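Local coordinates for epoxide hydrolase (Aspergillus niger, PDB 3G02) that hydrolyses epoxides enantioselectively, as a directed-evolution variant of an alpha/beta hydrolase-fold enzyme, at the interface of chains A and B. Sequence-based numbering; all coordinates share one arbitrary frame. Chains: chain A/B, Epoxide hydrolase.

The interface of chains A and B. Residues chain A 41-42, 57, 59, 62; chain B 264-265, 268.
B:His265, on helix 260-268, inserts its side chain between the loop at A:Ala42 and the start of helix 59-71 of chain A, which buries 67 Å² of its surface. CB of B:His265 lies 3.6 Å from CD2 of A:Leu62, and the same methyl reaches ring atom CG, the two side chains running past each other in opposite directions. CG stands anti to the carbonyl carbon (chi1 -78°), which carries the imidazole out towards chain A. On one branch, ND1 of B:His265 accepts a hydrogen bond from the backbone N of A:Ala42 at 3.2 Å. The bond is bent, 146° at the hydrogen, and approaches 32° out of the ring plane. CB of A:Ala42 lies over a face of the B:His265 ring, 3.8 Å from its centroid, a CH-pi contact. On the other branch, CD2 of B:His265 meets the CD1 methyl of A:Ile57 at 3.8 Å. CE1 sits between OG of A:Ser59 and CB of A:Ala42. At the far edge, NE2 of B:His265 has the hydroxyl OG of A:Ser59 in the ring plane at 3.4 Å, a weak hydrogen bond of undecided direction. Beyond the ring, CB of B:Ser268 packs 3.5 Å from CA of A:Ala42, while the OG hydroxyl of B:Ser268 donates to the carbonyl O of B:Gly264 at 2.8 Å. Centred about 24 Å from the predicted nucleophile A:Asp193, the patch recurs by two-fold symmetry and joins the deposited copies; if that dimer is biological, its role is probably assembly, not direct catalysis.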
# COMPACT_ATOMS: atom_id res chain seq x y z
N ILE A 41 14.67 4.14 9.73
CA ILE A 41 14.50 3.08 8.75
C ILE A 41 14.16 1.81 9.51
O ILE A 41 14.47 1.68 10.70
CB ILE A 41 15.73 2.86 7.83
CG1 ILE A 41 16.96 2.51 8.66
CG2 ILE A 41 15.96 4.09 6.95
CD1 ILE A 41 17.91 1.56 7.96
N ALA A 42 13.52 0.88 8.82
CA ALA A 42 13.15 -0.40 9.41
C ALA A 42 14.38 -1.14 9.92
O ALA A 42 15.48 -0.95 9.41
CB ALA A 42 12.41 -1.24 8.39
N ILE A 57 12.25 -2.09 -1.93
CA ILE A 57 13.55 -1.44 -1.70
C ILE A 57 14.35 -2.14 -0.60
O ILE A 57 13.81 -2.58 0.40
CB ILE A 57 13.40 0.06 -1.36
CG1 ILE A 57 12.51 0.25 -0.13
CG2 ILE A 57 12.85 0.83 -2.56
CD1 ILE A 57 13.04 1.25 0.85
N SER A 59 17.36 -2.47 2.39
CA SER A 59 17.92 -1.68 3.48
C SER A 59 19.14 -0.89 3.02
O SER A 59 19.27 0.29 3.34
CB SER A 59 18.28 -2.58 4.66
OG SER A 59 17.11 -2.98 5.35
N LEU A 62 18.06 2.17 0.79
CA LEU A 62 17.41 3.24 1.55
C LEU A 62 18.39 3.98 2.46
O LEU A 62 18.35 5.20 2.54
CB LEU A 62 16.19 2.74 2.32
CG LEU A 62 15.27 3.84 2.85
CD1 LEU A 62 14.67 4.68 1.71
CD2 LEU A 62 14.17 3.28 3.73
N GLY B 264 7.42 -2.00 4.93
CA GLY B 264 8.12 -2.08 6.21
C GLY B 264 8.92 -0.83 6.50
O GLY B 264 8.86 -0.28 7.60
N HIS B 265 9.67 -0.37 5.50
CA HIS B 265 10.44 0.87 5.64
C HIS B 265 9.55 2.11 5.75
O HIS B 265 9.81 3.00 6.56
CB HIS B 265 11.45 1.01 4.50
CG HIS B 265 12.67 0.16 4.67
ND1 HIS B 265 13.60 0.40 5.66
CD2 HIS B 265 13.11 -0.92 3.99
CE1 HIS B 265 14.57 -0.50 5.57
NE2 HIS B 265 14.30 -1.31 4.57
N SER B 268 8.08 2.28 9.23
CA SER B 268 9.11 2.45 10.26
C SER B 268 9.62 3.88 10.29
O SER B 268 10.23 4.30 11.28
CB SER B 268 10.27 1.50 10.02
OG SER B 268 9.87 0.15 10.13